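Local coordinates for microtubule-associated protein 1A/1B, light chain 3, putative (Trypanosoma brucei, PDB 3H9D), which is an ATG8-family, ubiquitin-like protein that probably becomes lipidated, binds phosphatidylethanolamine and serves autophagy at membranes, at residues A[18-23]-A[105-110]; A[33-38]-A[48-53]; A[42-47]-A[69-74]; A[58-63]-A[90-95]; A[62-67]-A[77-82]. One frame throughout, in Å; residues are numbered along the deposited sequence.

Interaction 1 of 5, residues A[18-23]-A[105-110]; sequences QSDAAK and DGFLYM
A21 and D20 of helix 14-27 meet F107 where the chain turns into strand 108-113, so that a helix characteristic of the ATG8 family is docked on its ubiquitin-like core. D20 carries the polar part. Its CG, anti to the backbone N (chi1 -170°), lies at the edge of the F107 ring, in its plane. CB is 4.2 Å from F107 CZ, CG is slightly closer, and OD2 comes within 3.7 Å of the same atom. The carboxylate and ring planes are 79° apart, and OD2 also forms a salt bridge with K51. In ATG8 relatives this corner borders a hydrophobic pocket for partner peptides.

A21 has only a methyl group, short enough to lie over one face of F107 as a CH-pi contact, 4.0 Å from CB to the ring centroid. The same CB is 3.2 Å from D105 O. G106 suits its place because a side chain there would crowd A21 CB, and its positive phi (100°) is easy for glycine. D105 shapes the turn: OD1 takes the F107 N-H in an Asx turn, while OD2, salt-bridged to R17, uses its syn lone pair to accept from Y109 OH at 2.7 Å.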
# COMPACT_ATOMS: atom_id res chain seq x y z
N GLN A 18 10.75 4.52 -5.49
CA GLN A 18 12.15 4.10 -5.50
C GLN A 18 13.04 5.10 -6.25
O GLN A 18 14.13 5.44 -5.78
CB GLN A 18 12.27 2.70 -6.10
CG GLN A 18 13.68 2.10 -6.09
CD GLN A 18 13.77 0.80 -6.87
OE1 GLN A 18 13.28 0.69 -8.00
NE2 GLN A 18 14.41 -0.21 -6.27
N SER A 19 12.56 5.56 -7.40
CA SER A 19 13.28 6.54 -8.21
C SER A 19 13.33 7.91 -7.55
O SER A 19 14.30 8.66 -7.74
CB SER A 19 12.67 6.65 -9.61
OG SER A 19 12.82 5.42 -10.30
N ASP A 20 12.28 8.25 -6.81
CA ASP A 20 12.21 9.51 -6.10
C ASP A 20 13.25 9.53 -4.98
O ASP A 20 14.05 10.46 -4.89
CB ASP A 20 10.80 9.74 -5.54
CG ASP A 20 10.59 11.14 -4.99
OD1 ASP A 20 11.50 11.99 -5.12
OD2 ASP A 20 9.51 11.40 -4.42
N ALA A 21 13.26 8.49 -4.14
CA ALA A 21 14.17 8.40 -3.00
C ALA A 21 15.64 8.39 -3.43
O ALA A 21 16.50 8.87 -2.70
CB ALA A 21 13.86 7.16 -2.18
N ALA A 22 15.90 7.83 -4.61
CA ALA A 22 17.27 7.70 -5.10
C ALA A 22 17.76 9.00 -5.72
O ALA A 22 18.94 9.32 -5.62
CB ALA A 22 17.39 6.53 -6.09
N LYS A 23 16.84 9.74 -6.33
CA LYS A 23 17.12 11.07 -6.88
C LYS A 23 17.32 12.10 -5.77
O LYS A 23 18.00 13.12 -5.98
CB LYS A 23 15.97 11.52 -7.80
CG LYS A 23 16.38 12.59 -8.82
CD LYS A 23 15.21 13.10 -9.67
CE LYS A 23 14.61 14.39 -9.11
NZ LYS A 23 13.90 15.21 -10.14
N ASP A 105 11.71 0.96 -0.84
CA ASP A 105 11.73 2.07 -1.80
C ASP A 105 12.78 3.15 -1.49
O ASP A 105 13.02 4.03 -2.32
CB ASP A 105 10.33 2.67 -2.01
CG ASP A 105 9.76 3.34 -0.77
OD1 ASP A 105 10.50 3.56 0.22
OD2 ASP A 105 8.55 3.65 -0.78
N GLY A 106 13.41 3.06 -0.32
CA GLY A 106 14.48 3.98 0.08
C GLY A 106 14.03 5.08 1.02
O GLY A 106 14.85 5.86 1.52
N PHE A 107 12.71 5.15 1.25
CA PHE A 107 12.12 6.13 2.17
C PHE A 107 12.07 5.55 3.57
O PHE A 107 11.94 4.35 3.75
CB PHE A 107 10.69 6.50 1.73
CG PHE A 107 10.63 7.54 0.65
CD1 PHE A 107 10.18 7.21 -0.63
CD2 PHE A 107 11.01 8.86 0.91
CE1 PHE A 107 10.12 8.18 -1.65
CE2 PHE A 107 10.95 9.84 -0.10
CZ PHE A 107 10.51 9.49 -1.39
N LEU A 108 12.20 6.43 4.57
CA LEU A 108 11.90 6.07 5.95
C LEU A 108 10.49 6.53 6.26
O LEU A 108 10.20 7.73 6.22
CB LEU A 108 12.90 6.72 6.92
CG LEU A 108 12.64 6.56 8.43
CD1 LEU A 108 12.91 5.13 8.88
CD2 LEU A 108 13.47 7.54 9.25
N TYR A 109 9.61 5.59 6.58
CA TYR A 109 8.21 5.92 6.89
C TYR A 109 8.03 6.16 8.38
O TYR A 109 8.23 5.27 9.20
CB TYR A 109 7.25 4.83 6.39
CG TYR A 109 7.11 4.82 4.89
CD1 TYR A 109 8.10 4.27 4.07
CD2 TYR A 109 5.99 5.37 4.29
CE1 TYR A 109 7.98 4.28 2.68
CE2 TYR A 109 5.85 5.37 2.90
CZ TYR A 109 6.84 4.83 2.11
OH TYR A 109 6.68 4.85 0.74
N MET A 110 7.62 7.38 8.72
CA MET A 110 7.44 7.73 10.12
C MET A 110 6.00 8.12 10.33
O MET A 110 5.36 8.58 9.40
CB MET A 110 8.35 8.89 10.52
CG MET A 110 9.82 8.66 10.24
SD MET A 110 10.83 10.03 10.78
CE MET A 110 10.68 9.88 12.56

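Interaction 2 of 5, residues A[33-38]-A[48-53]; sequences PIICEK and DRCKFL
I34 and F52 face each other as a hydrogen-bonded antiparallel pair, with I34 N to F52 O and F52 N to I34 O both 2.7 Å. On either side along the strands lie the non-hydrogen-bonded pairs P33 with L53 and I35 with K51. This is the first beta-hairpin of the ubiquitin-like fold. A further bond, C36 N to C50 O, ties down the residue from which the second strand sets out.

On the face bearing I34 and F52, the phenylalanine has CG anti to its carbonyl carbon (chi1 -71°). Its CE1 lies 3.8 Å from C36 CB, and its CB meets I34 CG2 at 4.0 Å. The ring is met at a slant, neither squarely over a face nor at an edge. C36 is small enough for the ring to lie against its CB, and beta-branched I34 suits an extended strand.

On the other face I35 uses two branches. CG2 touches C50 SG at 3.8 Å, helped by the C50 thiol standing between its own N and carbonyl carbon (chi1 69°). CD1 rests 3.8 Å from K51 CG. K51 therefore lends its aliphatic root to the packing, while the end of its chain leads away, toward D20.

Helix 60-71 covers the first face, where F63 meets I34, C36 and F52. Y8 of helix 7-11 lies against I35, C50 and K51. Strand 31-38 also bonds to strand 108-113 along its other side, leaving 51-55 outermost in the sheet of this chain.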
# COMPACT_ATOMS: atom_id res chain seq x y z
N PRO A 33 15.66 10.81 2.88
CA PRO A 33 14.27 10.95 2.43
C PRO A 33 13.28 10.32 3.40
O PRO A 33 13.30 9.11 3.64
CB PRO A 33 14.27 10.25 1.07
CG PRO A 33 15.34 9.23 1.17
CD PRO A 33 16.35 9.69 2.20
N ILE A 34 12.42 11.17 3.96
CA ILE A 34 11.51 10.77 5.02
C ILE A 34 10.05 11.00 4.60
O ILE A 34 9.71 12.05 4.05
CB ILE A 34 11.87 11.51 6.36
CG1 ILE A 34 12.86 10.70 7.19
CG2 ILE A 34 10.64 11.80 7.22
CD1 ILE A 34 14.30 10.81 6.74
N ILE A 35 9.21 9.99 4.83
CA ILE A 35 7.74 10.15 4.70
C ILE A 35 7.15 10.27 6.11
O ILE A 35 7.40 9.43 6.97
CB ILE A 35 7.07 8.97 3.91
CG1 ILE A 35 7.68 8.80 2.52
CG2 ILE A 35 5.53 9.14 3.81
CD1 ILE A 35 7.50 9.99 1.60
N CYS A 36 6.36 11.31 6.34
CA CYS A 36 5.87 11.61 7.69
C CYS A 36 4.36 11.78 7.70
O CYS A 36 3.83 12.79 7.21
CB CYS A 36 6.56 12.86 8.23
SG CYS A 36 6.83 12.84 10.00
N GLU A 37 3.65 10.80 8.27
CA GLU A 37 2.19 10.80 8.23
C GLU A 37 1.55 10.68 9.62
O GLU A 37 2.14 10.13 10.51
CB GLU A 37 1.69 9.68 7.30
CG GLU A 37 2.18 9.82 5.85
CD GLU A 37 1.84 8.60 5.01
OE1 GLU A 37 0.84 8.66 4.26
OE2 GLU A 37 2.55 7.59 5.12
N LYS A 38 0.35 11.23 9.80
CA LYS A 38 -0.28 11.16 11.12
C LYS A 38 -0.65 9.73 11.51
O LYS A 38 -1.15 8.97 10.67
CB LYS A 38 -1.50 12.10 11.25
CG LYS A 38 -2.74 11.65 10.52
CD LYS A 38 -3.97 12.43 10.92
CE LYS A 38 -4.69 11.78 12.09
NZ LYS A 38 -5.91 12.56 12.44
N ASP A 48 0.03 18.10 4.05
CA ASP A 48 -0.10 18.07 2.58
C ASP A 48 1.12 17.49 1.90
O ASP A 48 1.01 16.72 0.94
CB ASP A 48 -0.26 19.47 2.05
CG ASP A 48 -1.62 20.01 2.29
OD1 ASP A 48 -2.53 19.19 2.59
OD2 ASP A 48 -1.77 21.24 2.16
N ARG A 49 2.27 17.89 2.43
CA ARG A 49 3.57 17.58 1.88
C ARG A 49 4.31 16.82 2.96
O ARG A 49 4.95 17.41 3.84
CB ARG A 49 4.28 18.89 1.54
CG ARG A 49 3.41 19.86 0.75
CD ARG A 49 3.40 21.21 1.41
NE ARG A 49 4.54 22.01 1.01
CZ ARG A 49 5.20 22.86 1.80
NH1 ARG A 49 4.84 23.02 3.07
NH2 ARG A 49 6.22 23.54 1.31
N CYS A 50 4.21 15.51 2.89
CA CYS A 50 4.65 14.63 3.95
C CYS A 50 6.07 14.12 3.72
O CYS A 50 6.54 13.26 4.44
CB CYS A 50 3.69 13.45 4.04
SG CYS A 50 3.80 12.36 2.62
N LYS A 51 6.74 14.66 2.71
CA LYS A 51 8.09 14.23 2.38
C LYS A 51 9.12 15.22 2.92
O LYS A 51 9.05 16.43 2.67
CB LYS A 51 8.22 14.09 0.87
CG LYS A 51 9.28 13.10 0.40
CD LYS A 51 9.39 13.09 -1.12
CE LYS A 51 8.03 13.17 -1.77
NZ LYS A 51 8.14 13.58 -3.20
N PHE A 52 10.07 14.70 3.68
CA PHE A 52 11.13 15.51 4.27
C PHE A 52 12.47 15.05 3.78
O PHE A 52 12.74 13.86 3.70
CB PHE A 52 11.08 15.47 5.79
CG PHE A 52 9.92 16.21 6.36
CD1 PHE A 52 8.68 15.58 6.51
CD2 PHE A 52 10.05 17.55 6.73
CE1 PHE A 52 7.58 16.27 7.01
CE2 PHE A 52 8.96 18.26 7.24
CZ PHE A 52 7.72 17.62 7.39
N LEU A 53 13.29 16.02 3.40
CA LEU A 53 14.67 15.78 3.04
C LEU A 53 15.44 16.27 4.25
O LEU A 53 15.67 17.47 4.40
CB LEU A 53 15.01 16.55 1.77
CG LEU A 53 14.54 15.98 0.41
CD1 LEU A 53 13.05 15.57 0.33
CD2 LEU A 53 14.87 16.96 -0.69

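Interaction 3 of 5, residues A[42-47]-A[69-74]; sequences SDIGEL and KRVQLE
G45 and V71 have the nearest CA atoms, 6.5 Å apart, where the loop 42-47 passes the end of helix 60-71. The touching parts run almost antiparallel, their end-to-end directions differing by 173°. No backbone hydrogen bond joins them. The helix stops after V71: Q72 takes a positive phi (61°), and the chain then extends, bringing L73 alongside the same loop.

V71 is the central residue, and its two methyl groups serve different partners. CG1, anti to the carbonyl carbon (chi1 -62°), lies 3.9 Å from L47 CD2, whereas CG2 is 4.2 Å from I44 CD1. I44 reaches further with that methyl, to L73 CG at 3.8 Å and L73 CD1 at 4.0 Å, the two side chains crossing at about a right angle. L47 meets R70 in a similar crossed fashion, CD2 to CB at 3.8 Å. R70 offers only the start of its chain, which bends at chi2 and leads its guanidinium away. I44 and L47, by contrast with V71, each set one terminal methyl against two neighbours, and compact branched side chains suit such a seam.

I44 and V71 also rest on Y112, whose hydroxyl bonds to G45 O; L47 packs on F52, and a bound calcium ion lies about 4 Å from the L47 side chain. Between the two segments the chemistry is purely apolar. With no directional bond across it, the contact depends on the fit of a few methyl groups at the protein surface, while the polar backbone of the loop is served elsewhere, I44 O by K38 NZ.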
# COMPACT_ATOMS: atom_id res chain seq x y z
N SER A 42 -4.77 9.59 16.28
CA SER A 42 -4.60 10.90 16.92
C SER A 42 -5.39 12.08 16.34
O SER A 42 -5.82 12.06 15.19
CB SER A 42 -3.11 11.24 16.99
OG SER A 42 -2.48 10.98 15.76
N ASP A 43 -5.56 13.11 17.17
CA ASP A 43 -6.27 14.33 16.81
C ASP A 43 -5.35 15.40 16.18
O ASP A 43 -5.62 16.60 16.25
CB ASP A 43 -6.96 14.88 18.05
CG ASP A 43 -7.98 15.94 17.73
OD1 ASP A 43 -8.43 16.01 16.56
OD2 ASP A 43 -8.33 16.71 18.65
N ILE A 44 -4.28 14.97 15.56
CA ILE A 44 -3.34 15.88 14.93
C ILE A 44 -3.59 15.97 13.40
O ILE A 44 -4.05 15.01 12.77
CB ILE A 44 -1.89 15.50 15.30
CG1 ILE A 44 -0.94 16.70 15.13
CG2 ILE A 44 -1.45 14.23 14.57
CD1 ILE A 44 0.23 16.70 16.12
N GLY A 45 -3.31 17.13 12.82
CA GLY A 45 -3.55 17.36 11.39
C GLY A 45 -2.55 16.68 10.48
O GLY A 45 -1.37 16.57 10.82
N GLU A 46 -3.03 16.24 9.33
CA GLU A 46 -2.21 15.57 8.30
C GLU A 46 -1.42 16.63 7.53
O GLU A 46 -1.87 17.76 7.40
CB GLU A 46 -3.13 14.74 7.38
CG GLU A 46 -2.45 13.78 6.38
CD GLU A 46 -1.80 12.53 7.01
OE1 GLU A 46 -2.36 11.42 6.87
OE2 GLU A 46 -0.71 12.66 7.62
N LEU A 47 -0.23 16.28 7.05
CA LEU A 47 0.57 17.20 6.24
C LEU A 47 0.27 17.00 4.76
O LEU A 47 0.25 15.87 4.28
CB LEU A 47 2.07 17.01 6.50
CG LEU A 47 2.67 17.20 7.91
CD1 LEU A 47 4.11 16.76 7.89
CD2 LEU A 47 2.54 18.64 8.43
N LYS A 69 7.14 22.66 13.70
CA LYS A 69 6.93 23.90 12.95
C LYS A 69 5.86 23.75 11.85
O LYS A 69 5.22 24.73 11.47
N ARG A 70 5.67 22.52 11.36
CA ARG A 70 4.72 22.25 10.27
C ARG A 70 3.33 21.88 10.76
O ARG A 70 2.33 22.28 10.15
CB ARG A 70 5.23 21.12 9.35
CG ARG A 70 6.75 21.02 9.19
CD ARG A 70 7.36 22.27 8.61
NE ARG A 70 8.74 22.05 8.18
CZ ARG A 70 9.19 22.30 6.95
NH1 ARG A 70 8.38 22.81 6.03
NH2 ARG A 70 10.46 22.06 6.66
N VAL A 71 3.26 21.10 11.84
CA VAL A 71 1.96 20.66 12.38
C VAL A 71 1.26 21.78 13.17
O VAL A 71 0.04 21.75 13.35
CB VAL A 71 2.05 19.33 13.20
CG1 VAL A 71 2.54 18.19 12.31
CG2 VAL A 71 2.95 19.47 14.43
N GLN A 72 2.06 22.76 13.60
CA GLN A 72 1.60 23.94 14.36
C GLN A 72 0.94 23.59 15.69
O GLN A 72 0.05 24.31 16.17
CB GLN A 72 0.69 24.84 13.50
CG GLN A 72 1.42 25.56 12.37
CD GLN A 72 0.51 25.82 11.18
OE1 GLN A 72 -0.67 26.16 11.33
NE2 GLN A 72 1.06 25.65 9.97
N LEU A 73 1.39 22.48 16.27
CA LEU A 73 0.93 21.99 17.57
C LEU A 73 1.37 22.96 18.65
O LEU A 73 2.55 23.36 18.68
CB LEU A 73 1.55 20.62 17.85
CG LEU A 73 0.84 19.49 18.61
CD1 LEU A 73 1.88 18.59 19.28
CD2 LEU A 73 -0.22 19.96 19.61
N GLU A 74 0.43 23.33 19.52
CA GLU A 74 0.72 24.14 20.71
C GLU A 74 1.99 23.65 21.39
O GLU A 74 2.10 22.46 21.70
CB GLU A 74 -0.45 24.07 21.70
CG GLU A 74 -1.62 24.99 21.39
CD GLU A 74 -2.56 24.44 20.33
OE1 GLU A 74 -2.15 24.34 19.15
OE2 GLU A 74 -3.73 24.13 20.66

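Interaction 4 of 5, residues A[58-63]-A[90-95]; sequences LTVGQF and SSAQMA
M94 and F63 set the inner side of this contact. The methionine bends at chi2, setting SD 5.0 Å from the centroid of the F63 ring, 49° off the normal, an oblique Met-aromatic contact. A second bend, at chi3, sets CE 3.9 Å from F63 CD2. V60 CG2 is 3.8 Å from A92 CB and also touches M94 SD. An unbranched, pliable methionine suits a place where it must wind among such neighbours. Further out, T59 and Q93 pass one another obliquely, T59 CG2 lying 3.6 Å from Q93 NE2.

Three backbone hydrogen bonds lace the two segments together: M94 N to L58 O at 2.9 Å, V60 N to A92 O at 2.7 Å and G61 N to S90 O at 2.9 Å. A side chain on G61 would press against S90 O, so glycine fits there.

T59 is the N-cap of helix 60-71. Its OG1 accepts from Q62 N, while Q62 OE1 takes both T59 N-H and the T59 hydroxyl. Q93 holds the N-cap position of helix 94-101, and a single backbone bridge joins it to T59. Two helix starts of the ubiquitin-like fold are thus tied, the first closed by a capping box.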
# COMPACT_ATOMS: atom_id res chain seq x y z
N LEU A 58 20.83 15.15 12.08
CA LEU A 58 19.78 15.40 13.05
C LEU A 58 19.54 14.21 13.97
O LEU A 58 19.67 13.05 13.56
CB LEU A 58 18.49 15.81 12.35
CG LEU A 58 18.17 17.31 12.27
CD1 LEU A 58 19.34 18.15 11.78
CD2 LEU A 58 16.93 17.58 11.44
N THR A 59 19.22 14.51 15.22
CA THR A 59 18.69 13.51 16.14
C THR A 59 17.18 13.42 15.90
O THR A 59 16.60 14.30 15.24
CB THR A 59 18.96 13.86 17.62
OG1 THR A 59 18.43 15.16 17.91
CG2 THR A 59 20.45 13.82 17.93
N VAL A 60 16.56 12.38 16.43
CA VAL A 60 15.10 12.29 16.42
C VAL A 60 14.52 13.57 17.02
O VAL A 60 13.64 14.19 16.42
CB VAL A 60 14.58 11.01 17.13
CG1 VAL A 60 13.07 11.09 17.42
CG2 VAL A 60 14.92 9.77 16.30
N GLY A 61 15.03 13.99 18.17
CA GLY A 61 14.57 15.19 18.86
C GLY A 61 14.59 16.47 18.03
O GLY A 61 13.69 17.31 18.14
N GLN A 62 15.62 16.63 17.20
CA GLN A 62 15.71 17.78 16.30
C GLN A 62 14.71 17.71 15.14
O GLN A 62 14.08 18.72 14.83
CB GLN A 62 17.13 17.92 15.76
CG GLN A 62 18.13 18.49 16.75
CD GLN A 62 19.55 18.25 16.31
OE1 GLN A 62 20.02 17.11 16.27
NE2 GLN A 62 20.26 19.33 15.99
N PHE A 63 14.58 16.55 14.50
CA PHE A 63 13.57 16.38 13.44
C PHE A 63 12.16 16.68 13.97
O PHE A 63 11.37 17.31 13.28
CB PHE A 63 13.62 14.99 12.78
CG PHE A 63 12.44 14.73 11.85
CD1 PHE A 63 12.28 15.48 10.67
CD2 PHE A 63 11.49 13.75 12.16
CE1 PHE A 63 11.19 15.26 9.82
CE2 PHE A 63 10.39 13.51 11.30
CZ PHE A 63 10.24 14.28 10.13
N SER A 90 14.00 10.62 21.37
CA SER A 90 14.59 11.84 20.82
C SER A 90 16.13 11.85 20.79
O SER A 90 16.74 12.63 20.04
CB SER A 90 14.05 13.07 21.55
OG SER A 90 14.05 12.87 22.94
N SER A 91 16.74 10.96 21.57
CA SER A 91 18.19 10.81 21.68
C SER A 91 18.79 10.12 20.46
O SER A 91 19.97 10.31 20.15
CB SER A 91 18.53 9.97 22.91
OG SER A 91 17.63 10.22 23.98
N ALA A 92 17.98 9.31 19.78
CA ALA A 92 18.44 8.54 18.63
C ALA A 92 18.84 9.44 17.46
O ALA A 92 18.33 10.55 17.30
CB ALA A 92 17.39 7.54 18.21
N GLN A 93 19.78 8.95 16.65
CA GLN A 93 20.24 9.67 15.48
C GLN A 93 19.33 9.31 14.32
O GLN A 93 19.19 8.14 13.99
CB GLN A 93 21.68 9.26 15.14
CG GLN A 93 22.71 9.44 16.26
CD GLN A 93 22.80 10.87 16.78
OE1 GLN A 93 23.02 11.09 17.98
NE2 GLN A 93 22.66 11.86 15.89
N MET A 94 18.73 10.32 13.69
CA MET A 94 17.87 10.06 12.52
C MET A 94 18.51 9.06 11.56
O MET A 94 17.84 8.15 11.06
CB MET A 94 17.51 11.36 11.80
CG MET A 94 16.37 12.14 12.45
SD MET A 94 14.82 11.22 12.54
CE MET A 94 14.27 11.29 10.83
N ALA A 95 19.81 9.22 11.34
CA ALA A 95 20.58 8.43 10.37
C ALA A 95 20.82 6.98 10.79
O ALA A 95 21.19 6.15 9.94
CB ALA A 95 21.89 9.13 10.08

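Interaction 5 of 5, residues A[62-67]-A[77-82]; sequences QFVSVL and SALFVY
V64 and L67 of helix 60-71 pack on L79 and V81 in an apolar helix-on-sheet contact, part of the core of the ubiquitin-like beta-grasp fold. The helix residues are three apart and so project from one side of it. L79 and V81, two apart on an extended chain, point toward the helix, whereas F80 between them points away.

V64 divides its methyls between the two partners. CG1, anti to the backbone N (chi1 167°), lies 4.0 Å from L79 CD2, while CG2 meets V81 CG2 at 3.8 Å. In both pairs the side chains slide past each other in opposite directions, as interleaved groups do. L67 CG, anti to the backbone N (chi1 179°), sits 4.1 Å from L79 CD2, the two leucines crossing at about a right angle; L67 CD2 approaches V81 CG1 to 3.6 Å. L79 CD2 also lies 3.7 Å from V64 O, in contact with the helix backbone itself. Compact valines and branched leucines, all apolar, suit a buried face where the side chains meet carbon or the helix backbone.

Beyond these four residues, L79 meets I44 in the loop ahead of strand 51-55. V81 also touches M110 of strand 108-113, and L67 reaches Y112 there and C36 of strand 31-38. Through V81, Y112 and C36, helix 60-71 thus packs across strands 80-83, 108-113 and 31-38.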
# COMPACT_ATOMS: atom_id res chain seq x y z
N GLN A 62 15.62 16.63 17.20
CA GLN A 62 15.71 17.78 16.30
C GLN A 62 14.71 17.71 15.14
O GLN A 62 14.08 18.72 14.83
CB GLN A 62 17.13 17.92 15.76
CG GLN A 62 18.13 18.49 16.75
CD GLN A 62 19.55 18.25 16.31
OE1 GLN A 62 20.02 17.11 16.27
NE2 GLN A 62 20.26 19.33 15.99
N PHE A 63 14.58 16.55 14.50
CA PHE A 63 13.57 16.38 13.44
C PHE A 63 12.16 16.68 13.97
O PHE A 63 11.37 17.31 13.28
CB PHE A 63 13.62 14.99 12.78
CG PHE A 63 12.44 14.73 11.85
CD1 PHE A 63 12.28 15.48 10.67
CD2 PHE A 63 11.49 13.75 12.16
CE1 PHE A 63 11.19 15.26 9.82
CE2 PHE A 63 10.39 13.51 11.30
CZ PHE A 63 10.24 14.28 10.13
N VAL A 64 11.89 16.26 15.20
CA VAL A 64 10.63 16.54 15.87
C VAL A 64 10.37 18.03 15.99
O VAL A 64 9.26 18.49 15.71
CB VAL A 64 10.58 15.84 17.26
CG1 VAL A 64 9.41 16.37 18.12
CG2 VAL A 64 10.49 14.34 17.08
N SER A 65 11.38 18.79 16.41
CA SER A 65 11.30 20.25 16.46
C SER A 65 10.95 20.85 15.09
O SER A 65 10.14 21.77 15.01
CB SER A 65 12.60 20.85 17.01
OG SER A 65 12.62 20.82 18.43
N VAL A 66 11.58 20.31 14.03
CA VAL A 66 11.31 20.71 12.64
C VAL A 66 9.88 20.35 12.20
O VAL A 66 9.18 21.16 11.59
CB VAL A 66 12.32 20.06 11.64
CG1 VAL A 66 11.94 20.36 10.20
CG2 VAL A 66 13.74 20.54 11.93
N LEU A 67 9.47 19.12 12.50
CA LEU A 67 8.11 18.63 12.26
C LEU A 67 7.06 19.48 12.99
O LEU A 67 5.99 19.75 12.44
CB LEU A 67 8.02 17.17 12.69
CG LEU A 67 6.70 16.39 12.58
CD1 LEU A 67 6.20 16.31 11.14
CD2 LEU A 67 6.91 15.01 13.15
N SER A 77 2.21 21.09 24.12
CA SER A 77 1.92 19.69 23.87
C SER A 77 3.12 18.92 23.34
O SER A 77 3.85 19.42 22.48
CB SER A 77 0.75 19.55 22.91
OG SER A 77 -0.47 19.88 23.55
N ALA A 78 3.32 17.72 23.88
CA ALA A 78 4.29 16.78 23.35
C ALA A 78 3.91 16.30 21.94
O ALA A 78 2.73 16.28 21.57
CB ALA A 78 4.45 15.59 24.28
N LEU A 79 4.94 15.93 21.19
CA LEU A 79 4.84 15.39 19.85
C LEU A 79 5.69 14.15 19.80
O LEU A 79 6.89 14.20 20.10
CB LEU A 79 5.32 16.42 18.82
CG LEU A 79 5.34 16.09 17.31
CD1 LEU A 79 3.95 15.66 16.79
CD2 LEU A 79 5.87 17.30 16.53
N PHE A 80 5.08 13.02 19.42
CA PHE A 80 5.80 11.75 19.35
C PHE A 80 5.99 11.30 17.90
O PHE A 80 5.17 11.61 17.04
CB PHE A 80 5.07 10.68 20.18
CG PHE A 80 4.80 11.09 21.61
CD1 PHE A 80 3.56 11.61 21.97
CD2 PHE A 80 5.78 10.98 22.58
CE1 PHE A 80 3.30 12.01 23.27
CE2 PHE A 80 5.53 11.37 23.90
CZ PHE A 80 4.30 11.89 24.24
N VAL A 81 7.07 10.57 17.64
CA VAL A 81 7.26 9.97 16.32
C VAL A 81 7.55 8.47 16.40
O VAL A 81 8.07 7.98 17.39
CB VAL A 81 8.32 10.70 15.43
CG1 VAL A 81 7.81 12.09 15.03
CG2 VAL A 81 9.69 10.77 16.12
N TYR A 82 7.18 7.76 15.34
CA TYR A 82 7.15 6.31 15.35
C TYR A 82 7.77 5.78 14.06
O TYR A 82 7.57 6.37 13.00
CB TYR A 82 5.70 5.81 15.48
CG TYR A 82 4.94 6.38 16.67
CD1 TYR A 82 4.84 5.67 17.87
CD2 TYR A 82 4.32 7.63 16.60
CE1 TYR A 82 4.15 6.19 18.97
CE2 TYR A 82 3.62 8.16 17.70
CZ TYR A 82 3.54 7.44 18.87
OH TYR A 82 2.87 7.95 19.96

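Overall arrangement
Interactions 2 and 5 are the buried contacts, whereas interactions 1 and 4 are partly buried and interaction 3 lies at the surface. Helix 60-71 unites three of them: interaction 4 at its start, interaction 5 along its middle and interaction 3 at its end. Interactions 4 and 5 overlap at Q62 and F63, and the F63 ring also packs on I34, C36 and F52 of interaction 2. Chemistry follows place. Backbone bonds dominate the hairpin and the bridged helix starts, interactions 3 and 5 have no hydrogen bond across them and rest on apolar packing, and interaction 1 mixes a CH-pi contact with nearby charges. Interactions 1 and 2 meet through backbone hydrogen bonds of I35 with L108 and M110.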